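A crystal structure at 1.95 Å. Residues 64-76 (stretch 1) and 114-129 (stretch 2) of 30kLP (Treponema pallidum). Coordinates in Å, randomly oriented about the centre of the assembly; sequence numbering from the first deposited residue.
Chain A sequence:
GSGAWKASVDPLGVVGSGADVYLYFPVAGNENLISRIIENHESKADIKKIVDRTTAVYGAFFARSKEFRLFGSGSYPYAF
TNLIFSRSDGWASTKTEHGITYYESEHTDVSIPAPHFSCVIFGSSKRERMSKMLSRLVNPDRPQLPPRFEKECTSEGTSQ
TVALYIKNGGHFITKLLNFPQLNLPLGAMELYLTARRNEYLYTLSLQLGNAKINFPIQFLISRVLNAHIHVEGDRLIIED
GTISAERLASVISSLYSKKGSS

Stretch 1 64-76: RSKEFRLFGSGSY
Stretch 2 114-129: APHFSCVIFGSSKRER

Residues 67-74 and 117-123 form neighbouring antiparallel strands (169° between N-to-C directions, axes 4.6 Å apart), in register with Phe68 opposite Phe122, Leu70 opposite Val120 and Gly72 opposite Ser118. Together the stretches bury 1052 Å².

A type I turn, Ala114 to Phe117, opens stretch 2. The turn's carbonyls accept hydrogen bonds, Pro115 O from Tyr76 N (2.7 Å) and His116 O from Gly74 N (3.0 Å).

From Phe117 the backbone is extended (phi/psi near -130/140). Phe117 (chi1 m) shares a face with Phe71 (chi1 t), their rings oblique at 45°, centroids 5.3 Å apart. Ser118 N donates to Gly72 O (3.0 Å) and Ser118 O accepts from Gly72 N (2.9 Å). Ser118 is p, and a CB on Gly72 would lie 2.6 Å from Ser118 OG, so glycine leaves the hydroxyl room. Cys119 (m) puts SG 3.8 Å from Phe71 CD1.

Val120 (t) repeats the paired bonds: Val120 N to Leu70 O, 3.0 Å; Leu70 N to Val120 O, 2.8 Å. Val120 CG1 packs 4.1 Å from Leu70 CD1 (Leu70 m,t). Phe122 (t) bonds through N to Phe68 O (2.9 Å) and through O to Phe68 N (2.8 Å); Phe68 CD2 meets its ring edge, 4.2 Å from Phe122 CD2. Leu70, Val120, Phe68 and Phe122 thus give one face apolar side chains.

Gly123 (151/-144) adopts angles that call for glycine; a CB would also lie 2.4 Å from Lys66 O. Ser124 (p) begins a second type I turn, donating from N to Lys66 O (3.0 Å) and from OG to Ser65 O (2.9 Å). A water joins Lys126 O (2.8 Å) to Glu67 OE2 (2.7 Å).

Glu128 N donates to Glu67 OE1 (2.9 Å). Buried Glu67 (p,t) and Arg69 (m,t,t) balance charges, OE2 to NH2 at 3.0 Å, while Glu128 OE1 lies over the guanidinium face, 3.4 Å from Arg69 NE: charge pairing without a directed N-H.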

ATOM      1  N   ARG A  64      12.284   8.538  -2.765  1.00 15.63           N
ATOM      2  CA  ARG A  64      13.096   9.659  -3.290  1.00 18.88           C
ATOM      3  C   ARG A  64      12.255  10.860  -3.699  1.00 19.35           C
ATOM      4  O   ARG A  64      12.610  12.009  -3.394  1.00 16.65           O
ATOM      5  CB  ARG A  64      13.999   9.192  -4.443  1.00 19.71           C
ATOM      6  CG  ARG A  64      15.093   8.225  -3.994  1.00 27.82           C
ATOM      7  CD  ARG A  64      16.261   8.182  -4.993  1.00 38.10           C
ATOM      8  NE  ARG A  64      17.206   9.269  -4.750  1.00 44.19           N
ATOM      9  CZ  ARG A  64      18.347   9.454  -5.414  1.00 47.29           C
ATOM     10  NH1 ARG A  64      18.701   8.638  -6.399  1.00 47.67           N
ATOM     11  NH2 ARG A  64      19.133  10.474  -5.097  1.00 48.93           N
ATOM     12  N   SER A  65      11.125  10.589  -4.345  1.00 15.96           N
ATOM     13  CA  SER A  65      10.156  11.633  -4.718  1.00 16.90           C
ATOM     14  C   SER A  65       9.031  11.820  -3.676  1.00 15.80           C
ATOM     15  O   SER A  65       8.094  12.598  -3.900  1.00 16.38           O
ATOM     16  CB  SER A  65       9.565  11.307  -6.098  1.00 16.64           C
ATOM     17  OG  SER A  65       9.087   9.947  -6.133  1.00 14.60           O
ATOM     18  N   LYS A  66       9.131  11.099  -2.550  1.00 14.74           N
ATOM     19  CA  LYS A  66       8.171  11.193  -1.411  1.00 12.21           C
ATOM     20  C   LYS A  66       6.719  11.191  -1.836  1.00 11.58           C
ATOM     21  O   LYS A  66       6.019  12.201  -1.669  1.00  9.38           O
ATOM     22  CB  LYS A  66       8.450  12.465  -0.562  1.00 15.73           C
ATOM     23  CG  LYS A  66       9.842  12.524   0.089  1.00 22.53           C
ATOM     24  CD  LYS A  66      10.288  13.975   0.267  1.00 35.27           C
ATOM     25  CE  LYS A  66      11.675  14.075   0.876  1.00 39.80           C
ATOM     26  NZ  LYS A  66      11.611  14.204   2.359  1.00 47.32           N
ATOM     27  N   GLU A  67       6.233  10.067  -2.366  1.00  8.82           N
ATOM     28  CA  GLU A  67       4.882  10.054  -2.908  1.00  9.66           C
ATOM     29  C   GLU A  67       4.311   8.671  -2.805  1.00  9.59           C
ATOM     30  O   GLU A  67       5.072   7.697  -2.846  1.00 11.30           O
ATOM     31  CB  GLU A  67       4.909  10.437  -4.389  1.00 11.44           C
ATOM     32  CG  GLU A  67       5.863   9.569  -5.236  1.00 10.95           C
ATOM     33  CD  GLU A  67       5.768   9.835  -6.740  1.00 11.89           C
ATOM     34  OE1 GLU A  67       4.658  10.027  -7.244  1.00 10.85           O
ATOM     35  OE2 GLU A  67       6.811   9.933  -7.397  1.00 11.87           O
ATOM     36  N   PHE A  68       2.987   8.586  -2.714  1.00  9.26           N
ATOM     37  CA  PHE A  68       2.283   7.318  -2.885  1.00  9.67           C
ATOM     38  C   PHE A  68       1.512   7.421  -4.187  1.00 12.22           C
ATOM     39  O   PHE A  68       0.961   8.486  -4.505  1.00 11.16           O
ATOM     40  CB  PHE A  68       1.245   7.121  -1.767  1.00 10.50           C
ATOM     41  CG  PHE A  68       1.808   6.628  -0.462  1.00 15.34           C
ATOM     42  CD1 PHE A  68       1.832   5.259  -0.178  1.00 14.65           C
ATOM     43  CD2 PHE A  68       2.190   7.528   0.538  1.00 18.69           C
ATOM     44  CE1 PHE A  68       2.292   4.773   1.072  1.00 15.88           C
ATOM     45  CE2 PHE A  68       2.655   7.053   1.798  1.00 18.14           C
ATOM     46  CZ  PHE A  68       2.718   5.674   2.046  1.00 14.37           C
ATOM     47  N   ARG A  69       1.468   6.326  -4.950  1.00  9.96           N
ATOM     48  CA  ARG A  69       0.621   6.261  -6.126  1.00  9.62           C
ATOM     49  C   ARG A  69      -0.304   5.119  -5.893  1.00 10.76           C
ATOM     50  O   ARG A  69       0.163   4.035  -5.544  1.00 10.24           O
ATOM     51  CB  ARG A  69       1.449   5.989  -7.373  1.00 10.49           C
ATOM     52  CG  ARG A  69       2.581   7.048  -7.592  1.00 11.76           C
ATOM     53  CD  ARG A  69       3.251   6.829  -8.968  1.00 12.17           C
ATOM     54  NE  ARG A  69       4.549   7.515  -8.963  1.00 11.13           N
ATOM     55  CZ  ARG A  69       5.621   7.094  -9.612  1.00 11.03           C
ATOM     56  NH1 ARG A  69       5.578   5.979 -10.358  1.00  9.43           N
ATOM     57  NH2 ARG A  69       6.745   7.781  -9.513  1.00  9.11           N
ATOM     58  N   LEU A  70      -1.603   5.347  -6.103  1.00 11.87           N
ATOM     59  CA  LEU A  70      -2.614   4.372  -5.717  1.00  9.99           C
ATOM     60  C   LEU A  70      -3.561   4.143  -6.876  1.00  9.72           C
ATOM     61  O   LEU A  70      -3.953   5.060  -7.584  1.00 11.62           O
ATOM     62  CB  LEU A  70      -3.431   4.872  -4.502  1.00 12.36           C
ATOM     63  CG  LEU A  70      -2.596   5.284  -3.282  1.00 18.67           C
ATOM     64  CD1 LEU A  70      -3.342   6.222  -2.368  1.00 26.44           C
ATOM     65  CD2 LEU A  70      -2.157   3.997  -2.560  1.00 17.87           C
ATOM     66  N   PHE A  71      -3.960   2.900  -7.034  1.00 10.52           N
ATOM     67  CA  PHE A  71      -4.923   2.540  -8.022  1.00 11.87           C
ATOM     68  C   PHE A  71      -6.050   1.753  -7.352  1.00 13.06           C
ATOM     69  O   PHE A  71      -5.790   0.794  -6.628  1.00 11.78           O
ATOM     70  CB  PHE A  71      -4.236   1.708  -9.111  1.00 11.35           C
ATOM     71  CG  PHE A  71      -5.151   1.304 -10.230  1.00 12.12           C
ATOM     72  CD1 PHE A  71      -5.146   1.999 -11.437  1.00 18.45           C
ATOM     73  CD2 PHE A  71      -5.994   0.201 -10.086  1.00 14.42           C
ATOM     74  CE1 PHE A  71      -5.977   1.606 -12.501  1.00 15.00           C
ATOM     75  CE2 PHE A  71      -6.854  -0.188 -11.142  1.00 18.99           C
ATOM     76  CZ  PHE A  71      -6.824   0.507 -12.340  1.00 12.61           C
ATOM     77  N   GLY A  72      -7.286   2.192  -7.583  1.00 12.11           N
ATOM     78  CA  GLY A  72      -8.467   1.540  -6.960  1.00 14.17           C
ATOM     79  C   GLY A  72      -9.388   0.908  -7.993  1.00 12.87           C
ATOM     80  O   GLY A  72      -9.602   1.492  -9.040  1.00 11.60           O
ATOM     81  N   SER A  73      -9.880  -0.315  -7.728  1.00 14.95           N
ATOM     82  CA  SER A  73     -10.931  -0.907  -8.561  1.00 18.07           C
ATOM     83  C   SER A  73     -12.195  -0.730  -7.764  1.00 16.56           C
ATOM     84  O   SER A  73     -12.210  -1.041  -6.568  1.00 15.26           O
ATOM     85  CB  SER A  73     -10.716  -2.411  -8.781  1.00 18.85           C
ATOM     86  OG  SER A  73      -9.421  -2.636  -9.308  1.00 31.97           O
ATOM     87  N   GLY A  74     -13.243  -0.223  -8.408  1.00 16.43           N
ATOM     88  CA  GLY A  74     -14.506  -0.020  -7.711  1.00 18.55           C
ATOM     89  C   GLY A  74     -15.613   0.358  -8.670  1.00 19.29           C
ATOM     90  O   GLY A  74     -15.580   0.015  -9.853  1.00 16.07           O
ATOM     91  N   SER A  75     -16.579   1.089  -8.140  1.00 20.60           N
ATOM     92  CA  SER A  75     -17.759   1.530  -8.914  1.00 21.44           C
ATOM     93  C   SER A  75     -17.861   3.028  -8.692  1.00 19.49           C
ATOM     94  O   SER A  75     -18.153   3.479  -7.586  1.00 20.97           O
ATOM     95  CB  SER A  75     -19.011   0.811  -8.410  1.00 22.81           C
ATOM     96  OG  SER A  75     -20.141   1.142  -9.210  1.00 31.89           O
ATOM     97  N   TYR A  76     -17.525   3.796  -9.714  1.00 19.24           N
ATOM     98  CA  TYR A  76     -17.451   5.242  -9.585  1.00 20.77           C
ATOM     99  C   TYR A  76     -18.340   5.929 -10.639  1.00 21.58           C
ATOM    100  O   TYR A  76     -17.833   6.614 -11.538  1.00 22.70           O
ATOM    101  CB  TYR A  76     -16.010   5.714  -9.707  1.00 19.88           C
ATOM    102  CG  TYR A  76     -14.999   4.937  -8.856  1.00 19.30           C
ATOM    103  CD1 TYR A  76     -15.024   5.020  -7.474  1.00 18.97           C
ATOM    104  CD2 TYR A  76     -14.027   4.128  -9.453  1.00 15.85           C
ATOM    105  CE1 TYR A  76     -14.113   4.332  -6.695  1.00 18.08           C
ATOM    106  CE2 TYR A  76     -13.103   3.443  -8.680  1.00 16.04           C
ATOM    107  CZ  TYR A  76     -13.143   3.555  -7.315  1.00 14.98           C
ATOM    108  OH  TYR A  76     -12.232   2.888  -6.529  1.00 14.67           O
ATOM    109  N   ALA A 114     -12.162   5.887 -15.766  1.00 25.55           N
ATOM    110  CA  ALA A 114     -13.242   5.031 -16.273  1.00 25.09           C
ATOM    111  C   ALA A 114     -14.112   4.664 -15.087  1.00 24.35           C
ATOM    112  O   ALA A 114     -13.664   4.764 -13.960  1.00 21.88           O
ATOM    113  CB  ALA A 114     -12.702   3.775 -16.983  1.00 25.56           C
ATOM    114  N   PRO A 115     -15.374   4.238 -15.329  1.00 24.56           N
ATOM    115  CA  PRO A 115     -16.265   4.151 -14.178  1.00 23.01           C
ATOM    116  C   PRO A 115     -15.873   3.099 -13.121  1.00 22.44           C
ATOM    117  O   PRO A 115     -16.411   3.122 -12.025  1.00 21.91           O
ATOM    118  CB  PRO A 115     -17.643   3.861 -14.818  1.00 24.20           C
ATOM    119  CG  PRO A 115     -17.509   4.401 -16.262  1.00 23.47           C
ATOM    120  CD  PRO A 115     -16.082   3.971 -16.598  1.00 25.54           C
ATOM    121  N   HIS A 116     -14.941   2.205 -13.443  1.00 19.70           N
ATOM    122  CA  HIS A 116     -14.498   1.200 -12.487  1.00 21.48           C
ATOM    123  C   HIS A 116     -13.049   1.347 -11.974  1.00 18.49           C
ATOM    124  O   HIS A 116     -12.563   0.454 -11.268  1.00 17.47           O
ATOM    125  CB  HIS A 116     -14.790  -0.224 -13.014  1.00 22.74           C
ATOM    126  CG  HIS A 116     -16.248  -0.460 -13.277  1.00 30.83           C
ATOM    127  ND1 HIS A 116     -16.765  -0.601 -14.548  1.00 37.11           N
ATOM    128  CD2 HIS A 116     -17.308  -0.500 -12.433  1.00 32.97           C
ATOM    129  CE1 HIS A 116     -18.075  -0.754 -14.472  1.00 34.21           C
ATOM    130  NE2 HIS A 116     -18.430  -0.694 -13.201  1.00 34.81           N
ATOM    131  N   PHE A 117     -12.383   2.455 -12.314  1.00 17.51           N
ATOM    132  CA  PHE A 117     -10.960   2.684 -11.915  1.00 16.90           C
ATOM    133  C   PHE A 117     -10.797   4.059 -11.336  1.00 14.55           C
ATOM    134  O   PHE A 117     -11.366   5.041 -11.865  1.00 14.69           O
ATOM    135  CB  PHE A 117      -9.979   2.708 -13.115  1.00 18.18           C
ATOM    136  CG  PHE A 117     -10.007   1.493 -13.985  1.00 23.09           C
ATOM    137  CD1 PHE A 117     -10.090   0.219 -13.438  1.00 30.28           C
ATOM    138  CD2 PHE A 117      -9.856   1.629 -15.359  1.00 26.06           C
ATOM    139  CE1 PHE A 117     -10.069  -0.912 -14.255  1.00 33.94           C
ATOM    140  CE2 PHE A 117      -9.830   0.507 -16.187  1.00 33.65           C
ATOM    141  CZ  PHE A 117      -9.942  -0.766 -15.631  1.00 32.41           C
ATOM    142  N   SER A 118      -9.951   4.157 -10.318  1.00 11.67           N
ATOM    143  CA  SER A 118      -9.543   5.454  -9.761  1.00 11.72           C
ATOM    144  C   SER A 118      -8.008   5.495  -9.620  1.00 13.71           C
ATOM    145  O   SER A 118      -7.400   4.465  -9.400  1.00 11.72           O
ATOM    146  CB  SER A 118     -10.184   5.697  -8.400  1.00 11.17           C
ATOM    147  OG  SER A 118      -9.927   4.641  -7.468  1.00 14.56           O
ATOM    148  N   CYS A 119      -7.404   6.672  -9.804  1.00 12.61           N
ATOM    149  CA  CYS A 119      -5.952   6.858  -9.613  1.00 14.18           C
ATOM    150  C   CYS A 119      -5.733   8.047  -8.703  1.00 13.24           C
ATOM    151  O   CYS A 119      -6.319   9.104  -8.920  1.00 13.66           O
ATOM    152  CB  CYS A 119      -5.251   7.127 -10.961  1.00 13.53           C
ATOM    153  SG  CYS A 119      -5.427   5.758 -12.153  1.00 20.50           S
ATOM    154  N   VAL A 120      -4.873   7.888  -7.702  1.00 11.65           N
ATOM    155  CA  VAL A 120      -4.615   8.922  -6.718  1.00 12.88           C
ATOM    156  C   VAL A 120      -3.114   8.993  -6.568  1.00 14.28           C
ATOM    157  O   VAL A 120      -2.436   7.957  -6.464  1.00 11.39           O
ATOM    158  CB  VAL A 120      -5.245   8.577  -5.333  1.00 13.05           C
ATOM    159  CG1 VAL A 120      -4.808   9.572  -4.240  1.00 13.27           C
ATOM    160  CG2 VAL A 120      -6.753   8.523  -5.436  1.00 16.46           C
ATOM    161  N   ILE A 121      -2.588  10.212  -6.603  1.00  9.73           N
ATOM    162  CA  ILE A 121      -1.188  10.406  -6.345  1.00  9.70           C
ATOM    163  C   ILE A 121      -1.138  11.414  -5.209  1.00 13.05           C
ATOM    164  O   ILE A 121      -1.728  12.507  -5.314  1.00 10.99           O
ATOM    165  CB  ILE A 121      -0.472  11.009  -7.604  1.00 11.22           C
ATOM    166  CG1 ILE A 121      -0.636  10.072  -8.822  1.00 12.34           C
ATOM    167  CG2 ILE A 121       1.007  11.315  -7.277  1.00 13.21           C
ATOM    168  CD1 ILE A 121      -0.112  10.686 -10.142  1.00 13.74           C
ATOM    169  N   PHE A 122      -0.462  11.040  -4.132  1.00 11.85           N
ATOM    170  CA  PHE A 122      -0.401  11.856  -2.928  1.00 13.80           C
ATOM    171  C   PHE A 122       1.051  12.100  -2.560  1.00 12.63           C
ATOM    172  O   PHE A 122       1.858  11.168  -2.556  1.00 12.66           O
ATOM    173  CB  PHE A 122      -1.071  11.107  -1.762  1.00 14.36           C
ATOM    174  CG  PHE A 122      -0.779  11.719  -0.433  1.00 15.46           C
ATOM    175  CD1 PHE A 122      -1.484  12.853  -0.014  1.00 18.79           C
ATOM    176  CD2 PHE A 122       0.248  11.216   0.364  1.00 16.57           C
ATOM    177  CE1 PHE A 122      -1.188  13.472   1.221  1.00 22.57           C
ATOM    178  CE2 PHE A 122       0.548  11.826   1.600  1.00 17.72           C
ATOM    179  CZ  PHE A 122      -0.159  12.945   2.019  1.00 22.14           C
ATOM    180  N   GLY A 123       1.406  13.325  -2.207  1.00 12.02           N
ATOM    181  CA  GLY A 123       2.712  13.523  -1.569  1.00 12.62           C
ATOM    182  C   GLY A 123       3.348  14.870  -1.793  1.00 14.43           C
ATOM    183  O   GLY A 123       2.661  15.873  -1.848  1.00 13.95           O
ATOM    184  N   SER A 124       4.665  14.877  -1.918  1.00 14.48           N
ATOM    185  CA  SER A 124       5.416  16.109  -2.037  1.00 13.32           C
ATOM    186  C   SER A 124       5.213  16.794  -3.401  1.00 14.21           C
ATOM    187  O   SER A 124       4.591  16.243  -4.317  1.00 13.98           O
ATOM    188  CB  SER A 124       6.890  15.792  -1.869  1.00 14.03           C
ATOM    189  OG  SER A 124       7.407  15.270  -3.078  1.00 12.93           O
ATOM    190  N   SER A 125       5.798  17.974  -3.561  1.00 12.08           N
ATOM    191  CA  SER A 125       5.742  18.672  -4.857  1.00 15.51           C
ATOM    192  C   SER A 125       6.478  17.931  -6.011  1.00 16.52           C
ATOM    193  O   SER A 125       6.261  18.233  -7.174  1.00 17.79           O
ATOM    194  CB  SER A 125       6.261  20.109  -4.695  1.00 15.30           C
ATOM    195  OG  SER A 125       7.676  20.111  -4.619  1.00 18.47           O
ATOM    196  N   LYS A 126       7.300  16.936  -5.679  1.00 15.81           N
ATOM    197  CA  LYS A 126       8.006  16.108  -6.661  1.00 14.91           C
ATOM    198  C   LYS A 126       7.206  14.841  -7.062  1.00 13.94           C
ATOM    199  O   LYS A 126       7.673  14.008  -7.835  1.00 12.63           O
ATOM    200  CB  LYS A 126       9.342  15.674  -6.075  1.00 15.38           C
ATOM    201  CG  LYS A 126      10.376  16.787  -5.883  1.00 19.37           C
ATOM    202  CD  LYS A 126      11.130  16.958  -7.182  1.00 28.66           C
ATOM    203  CE  LYS A 126      12.480  17.621  -6.985  1.00 30.44           C
ATOM    204  NZ  LYS A 126      13.266  17.431  -8.229  1.00 24.77           N
ATOM    205  N   ARG A 127       5.988  14.724  -6.570  1.00 12.38           N
ATOM    206  CA  ARG A 127       5.130  13.586  -6.956  1.00 11.54           C
ATOM    207  C   ARG A 127       4.848  13.552  -8.472  1.00 12.20           C
ATOM    208  O   ARG A 127       4.840  14.582  -9.164  1.00  9.89           O
ATOM    209  CB  ARG A 127       3.826  13.622  -6.204  1.00 10.74           C
ATOM    210  CG  ARG A 127       2.838  14.719  -6.623  1.00 11.56           C
ATOM    211  CD  ARG A 127       1.716  14.714  -5.611  1.00 13.17           C
ATOM    212  NE  ARG A 127       0.649  15.683  -5.933  1.00 12.78           N
ATOM    213  CZ  ARG A 127       0.560  16.910  -5.447  1.00 19.92           C
ATOM    214  NH1 ARG A 127       1.471  17.357  -4.577  1.00 22.06           N
ATOM    215  NH2 ARG A 127      -0.473  17.680  -5.813  1.00 20.78           N
ATOM    216  N   GLU A 128       4.591  12.349  -8.964  1.00 10.52           N
ATOM    217  CA  GLU A 128       4.458  12.127 -10.405  1.00  9.85           C
ATOM    218  C   GLU A 128       3.272  12.921 -10.929  1.00 11.12           C
ATOM    219  O   GLU A 128       2.239  13.073 -10.233  1.00 10.45           O
ATOM    220  CB  GLU A 128       4.240  10.625 -10.666  1.00  9.40           C
ATOM    221  CG  GLU A 128       4.147  10.276 -12.169  1.00 10.62           C
ATOM    222  CD  GLU A 128       4.183   8.798 -12.415  1.00 11.34           C
ATOM    223  OE1 GLU A 128       3.191   8.156 -12.013  1.00 15.02           O
ATOM    224  OE2 GLU A 128       5.190   8.308 -12.995  1.00 13.88           O
ATOM    225  N   ARG A 129       3.395  13.399 -12.161  1.00  9.04           N
ATOM    226  CA  ARG A 129       2.252  14.022 -12.854  1.00  9.80           C
ATOM    227  C   ARG A 129       1.197  12.963 -13.196  1.00 11.79           C
ATOM    228  O   ARG A 129       1.538  11.850 -13.621  1.00 10.12           O
ATOM    229  CB  ARG A 129       2.743  14.719 -14.147  1.00 11.57           C
ATOM    230  CG  ARG A 129       3.696  15.963 -13.909  1.00  9.16           C
ATOM    231  CD  ARG A 129       4.265  16.597 -15.258  1.00 11.82           C
ATOM    232  NE  ARG A 129       5.052  15.630 -16.000  1.00  9.13           N
ATOM    233  CZ  ARG A 129       4.612  14.853 -16.997  1.00 10.99           C
ATOM    234  NH1 ARG A 129       3.402  14.995 -17.517  1.00  9.49           N
ATOM    235  NH2 ARG A 129       5.414  13.937 -17.493  1.00 10.14           N
TER
HETATM  236  O   HOH W   1       7.877  11.533  -9.223  1.00 12.32           O
HETATM  237  O   HOH W   2     -19.744   2.481 -11.832  1.00 36.06           O